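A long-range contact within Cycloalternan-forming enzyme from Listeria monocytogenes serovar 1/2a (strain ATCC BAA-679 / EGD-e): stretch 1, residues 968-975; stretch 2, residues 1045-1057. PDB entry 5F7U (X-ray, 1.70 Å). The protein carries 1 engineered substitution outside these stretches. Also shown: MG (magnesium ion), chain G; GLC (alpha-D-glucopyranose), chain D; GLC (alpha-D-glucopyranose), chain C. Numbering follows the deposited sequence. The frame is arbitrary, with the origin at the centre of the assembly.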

# COMPACT_ATOMS: atom_id res chain seq x y z
N GLY A 968 -13.28 -40.03 24.54
CA GLY A 968 -13.12 -40.62 25.89
C GLY A 968 -13.32 -39.57 26.98
O GLY A 968 -14.34 -39.56 27.67
N PHE A 969 -12.31 -38.70 27.15
CA PHE A 969 -12.45 -37.52 28.01
C PHE A 969 -12.91 -37.96 29.41
O PHE A 969 -13.79 -37.35 30.03
CB PHE A 969 -13.38 -36.52 27.28
CG PHE A 969 -13.69 -35.25 28.02
CD1 PHE A 969 -12.77 -34.64 28.89
CD2 PHE A 969 -14.91 -34.61 27.80
CE1 PHE A 969 -13.09 -33.45 29.54
CE2 PHE A 969 -15.23 -33.43 28.43
CZ PHE A 969 -14.32 -32.84 29.31
N ASP A 970 -12.28 -39.03 29.92
CA ASP A 970 -12.83 -39.81 31.02
C ASP A 970 -11.92 -39.98 32.24
O ASP A 970 -12.08 -40.93 33.03
CB ASP A 970 -13.29 -41.17 30.50
CG ASP A 970 -12.14 -42.05 30.04
OD1 ASP A 970 -11.11 -41.53 29.55
OD2 ASP A 970 -12.27 -43.29 30.16
N ALA A 971 -10.97 -39.07 32.40
CA ALA A 971 -10.05 -39.12 33.54
C ALA A 971 -9.93 -37.74 34.15
O ALA A 971 -10.10 -36.73 33.46
CB ALA A 971 -8.69 -39.66 33.12
N GLU A 972 -9.64 -37.68 35.45
CA GLU A 972 -9.42 -36.40 36.14
C GLU A 972 -8.29 -35.61 35.48
O GLU A 972 -7.36 -36.20 34.91
CB GLU A 972 -9.12 -36.62 37.62
CG GLU A 972 -10.30 -37.16 38.41
CD GLU A 972 -10.01 -37.20 39.90
OE1 GLU A 972 -9.88 -38.31 40.44
OE2 GLU A 972 -9.92 -36.12 40.52
N LYS A 973 -8.39 -34.28 35.56
CA LYS A 973 -7.43 -33.33 34.95
C LYS A 973 -7.51 -33.26 33.41
O LYS A 973 -6.69 -32.60 32.75
CB LYS A 973 -5.99 -33.53 35.47
CG LYS A 973 -5.87 -33.41 36.99
CD LYS A 973 -4.42 -33.42 37.49
CE LYS A 973 -3.75 -32.06 37.37
NZ LYS A 973 -4.36 -30.98 38.22
N GLU A 974 -8.51 -33.92 32.85
CA GLU A 974 -8.82 -33.79 31.43
C GLU A 974 -9.87 -32.70 31.26
O GLU A 974 -10.85 -32.65 32.01
CB GLU A 974 -9.30 -35.11 30.85
CG GLU A 974 -8.23 -36.20 30.89
CD GLU A 974 -8.62 -37.48 30.18
OE1 GLU A 974 -9.78 -37.62 29.73
OE2 GLU A 974 -7.76 -38.38 30.06
N ALA A 975 -9.65 -31.82 30.28
CA ALA A 975 -10.53 -30.66 30.06
C ALA A 975 -10.64 -30.26 28.58
O ALA A 975 -9.70 -30.48 27.80
CB ALA A 975 -10.05 -29.47 30.88
MG MG G . -17.02 -32.09 15.99
C1 GLC D . -13.89 -45.17 27.81
C2 GLC D . -13.05 -46.15 28.65
C3 GLC D . -13.75 -47.51 28.76
C4 GLC D . -15.20 -47.37 29.27
C5 GLC D . -15.97 -46.28 28.49
C6 GLC D . -17.31 -45.93 29.13
O2 GLC D . -11.75 -46.27 28.06
O3 GLC D . -13.01 -48.38 29.62
O4 GLC D . -15.89 -48.61 29.16
O5 GLC D . -15.19 -45.07 28.40
O6 GLC D . -17.12 -45.36 30.43
C1 GLC C . -14.93 -47.00 22.77
C2 GLC C . -15.29 -46.05 21.61
C3 GLC C . -14.51 -44.73 21.71
C4 GLC C . -14.69 -44.07 23.08
C5 GLC C . -14.25 -45.08 24.15
C6 GLC C . -14.38 -44.55 25.57
O1 GLC C . -13.62 -47.57 22.60
O2 GLC C . -15.00 -46.66 20.35
O3 GLC C . -14.93 -43.87 20.66
O4 GLC C . -13.90 -42.87 23.16
O5 GLC C . -15.03 -46.30 24.03
O6 GLC C . -13.90 -45.59 26.43
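Stretch 2 (1045-1057) DFEADDTAGINFD

Stretch 2 runs antiparallel to stretch 1. Its first residues lie beside the end of stretch 1, and Gly-1053 and Ile-1054 lie beside Gly-968. The CA atoms of Ala-975 and Asp-1045 are 4.5 Å apart, those of Glu-972 and Glu-1047 5.1 Å, and those of Gly-968 and Gly-1053 4.6 Å. Stretch 1 has no regular helix or strand, though Ala-975 pairs with Asp-1045, and it makes a type II beta turn from Ala-971 to Glu-974. Stretch 2 makes a type I turn from Glu-1047 to Asp-1050 and ends in a strand that continues beyond Asp-1057. Together the two stretches bury 644 Å².

At one end, Ala-975 and Asp-1045 form an antiparallel, non-hydrogen-bonded pair. Their side chains share a face of the sheet, with Ala-975 CB 3.4 Å from Asp-1045 OD1. The next backbone link is a hydrogen bond from Phe-1046 N to Glu-974 O, 3.1 Å long and nearly straight. The carbonyl of Phe-1046 is also used. Water 1 donates to Phe-1046 O at 2.9 Å and accepts from Lys-973 N at 3.0 Å, bridging a gap of 3.6 Å between Lys-973 N and Phe-1046 O. Glu-972 CA adds a CA-H...O contact to Phe-1046 O at 3.3 Å.

Each turn is closed by one backbone hydrogen bond. Glu-974 N donates to Ala-971 O at 3.3 Å, and Asp-1050 N donates to Glu-1047 O at 3.0 Å. Side chains add to this. Glu-1047 N donates to Asp-1050 OD2 at 2.8 Å, while Ala-971 N makes a weak bond to Glu-974 OE1 at 3.3 Å.

At the other end, Ile-1054 N donates to Gly-968 O at 2.9 Å. Gly-1053 CA makes a CA-H...O contact with the same oxygen, Gly-968 O, at 3.4 Å. Gly-968 N donates to Asn-1055 OD1 at 3.2 Å. That side-chain oxygen also accepts from the sugar in chain C, with GLC O4 2.7 Å from Asn-1055 OD1. Asn-1055 ND2 donates to O3 of the same GLC at 2.8 Å, so both ends of the amide are engaged. Gly-1053 N is satisfied by O6 of GLC chain D at 2.8 Å. An ideal CB on Gly-1053 would lie 2.0 Å from O5 of that sugar, so the glycine leaves room for it.

Aromatic side chains fill the space between these polar links. Phe-1046 points toward stretch 1 and has the largest covered area, 110 Å². Asp-970 O lies over one face of its ring, 3.5 Å from Phe-1046 CZ. The Phe-969 ring reaches stretch 2 in another place. Its CD2 is 4.0 Å from Ile-1054 CD1, and Phe-969 CE2 is 4.0 Å from Phe-1056 CD2. Asp-1045 N sits at the ring edge, 4.0 Å from Phe-969 CZ. Asp-1057 takes no part in the contact. Its OD1 binds the magnesium ion, with Asp-1057 OD1 to MG at 2.2 Å, with five further atoms from elsewhere in the structure.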

# COMPACT_ATOMS: atom_id res chain seq x y z
N ASP A 1045 -14.89 -30.12 32.24
CA ASP A 1045 -13.93 -30.84 33.07
C ASP A 1045 -14.42 -32.24 33.37
O ASP A 1045 -15.63 -32.46 33.45
CB ASP A 1045 -13.82 -30.13 34.43
CG ASP A 1045 -12.53 -29.41 34.61
OD1 ASP A 1045 -11.93 -28.94 33.61
OD2 ASP A 1045 -12.10 -29.30 35.78
N PHE A 1046 -13.49 -33.17 33.58
CA PHE A 1046 -13.82 -34.43 34.25
C PHE A 1046 -13.22 -34.34 35.63
O PHE A 1046 -12.00 -34.34 35.79
CB PHE A 1046 -13.27 -35.63 33.48
CG PHE A 1046 -13.70 -36.97 34.04
CD1 PHE A 1046 -13.11 -37.49 35.20
CD2 PHE A 1046 -14.68 -37.72 33.40
CE1 PHE A 1046 -13.50 -38.73 35.71
CE2 PHE A 1046 -15.07 -38.96 33.90
CZ PHE A 1046 -14.48 -39.46 35.05
N GLU A 1047 -14.07 -34.23 36.64
CA GLU A 1047 -13.59 -34.11 38.01
C GLU A 1047 -13.82 -35.40 38.79
O GLU A 1047 -14.31 -36.39 38.23
CB GLU A 1047 -14.19 -32.89 38.68
CG GLU A 1047 -13.66 -31.63 38.04
CD GLU A 1047 -14.11 -30.36 38.70
OE1 GLU A 1047 -13.79 -29.30 38.12
OE2 GLU A 1047 -14.77 -30.39 39.76
N ALA A 1048 -13.43 -35.39 40.07
CA ALA A 1048 -13.50 -36.60 40.90
C ALA A 1048 -14.91 -37.19 41.02
O ALA A 1048 -15.07 -38.41 41.05
CB ALA A 1048 -12.88 -36.35 42.27
N ASP A 1049 -15.93 -36.32 41.06
CA ASP A 1049 -17.32 -36.78 41.12
C ASP A 1049 -17.98 -36.94 39.74
O ASP A 1049 -19.21 -37.00 39.63
CB ASP A 1049 -18.15 -35.89 42.07
CG ASP A 1049 -18.27 -34.44 41.60
OD1 ASP A 1049 -17.56 -34.00 40.65
OD2 ASP A 1049 -19.10 -33.72 42.18
N ASP A 1050 -17.17 -37.01 38.68
CA ASP A 1050 -17.67 -37.30 37.35
C ASP A 1050 -17.46 -38.75 36.97
O ASP A 1050 -16.68 -39.48 37.61
CB ASP A 1050 -17.05 -36.34 36.32
CG ASP A 1050 -17.66 -34.96 36.39
OD1 ASP A 1050 -18.90 -34.85 36.49
OD2 ASP A 1050 -16.89 -33.98 36.32
N THR A 1051 -18.16 -39.19 35.93
CA THR A 1051 -18.15 -40.60 35.57
C THR A 1051 -18.28 -40.85 34.06
O THR A 1051 -18.90 -40.06 33.34
CB THR A 1051 -19.16 -41.42 36.43
OG1 THR A 1051 -18.83 -42.80 36.36
CG2 THR A 1051 -20.60 -41.22 35.99
N ALA A 1052 -17.64 -41.94 33.62
CA ALA A 1052 -17.84 -42.56 32.30
C ALA A 1052 -17.21 -41.81 31.13
O ALA A 1052 -17.04 -40.59 31.16
CB ALA A 1052 -19.31 -42.85 32.03
N GLY A 1053 -16.87 -42.58 30.10
CA GLY A 1053 -16.33 -42.02 28.87
C GLY A 1053 -17.42 -41.51 27.97
O GLY A 1053 -18.53 -42.07 27.93
N ILE A 1054 -17.10 -40.43 27.25
CA ILE A 1054 -17.98 -39.87 26.22
C ILE A 1054 -17.13 -39.52 25.00
O ILE A 1054 -15.91 -39.35 25.11
CB ILE A 1054 -18.75 -38.59 26.69
CG1 ILE A 1054 -17.84 -37.36 26.83
CG2 ILE A 1054 -19.51 -38.85 27.98
CD1 ILE A 1054 -18.58 -36.04 27.02
N ASN A 1055 -17.77 -39.43 23.84
CA ASN A 1055 -17.18 -38.72 22.70
C ASN A 1055 -17.91 -37.40 22.59
O ASN A 1055 -19.14 -37.36 22.63
CB ASN A 1055 -17.27 -39.55 21.43
CG ASN A 1055 -16.40 -40.79 21.50
OD1 ASN A 1055 -15.38 -40.80 22.19
ND2 ASN A 1055 -16.81 -41.85 20.79
N PHE A 1056 -17.15 -36.32 22.48
CA PHE A 1056 -17.70 -34.96 22.61
C PHE A 1056 -17.57 -34.25 21.25
O PHE A 1056 -16.47 -33.92 20.83
CB PHE A 1056 -16.96 -34.27 23.76
CG PHE A 1056 -17.45 -32.87 24.12
CD1 PHE A 1056 -18.68 -32.36 23.67
CD2 PHE A 1056 -16.68 -32.10 24.98
CE1 PHE A 1056 -19.09 -31.07 24.05
CE2 PHE A 1056 -17.07 -30.82 25.37
CZ PHE A 1056 -18.29 -30.30 24.92
N ASP A 1057 -18.70 -34.07 20.57
CA ASP A 1057 -18.70 -33.54 19.20
C ASP A 1057 -18.56 -32.01 19.13
O ASP A 1057 -17.65 -31.48 18.48
CB ASP A 1057 -19.98 -33.96 18.46
CG ASP A 1057 -19.95 -33.58 16.98
OD1 ASP A 1057 -18.86 -33.24 16.43
OD2 ASP A 1057 -21.04 -33.61 16.38
O HOH W 1 -10.17 -32.90 37.59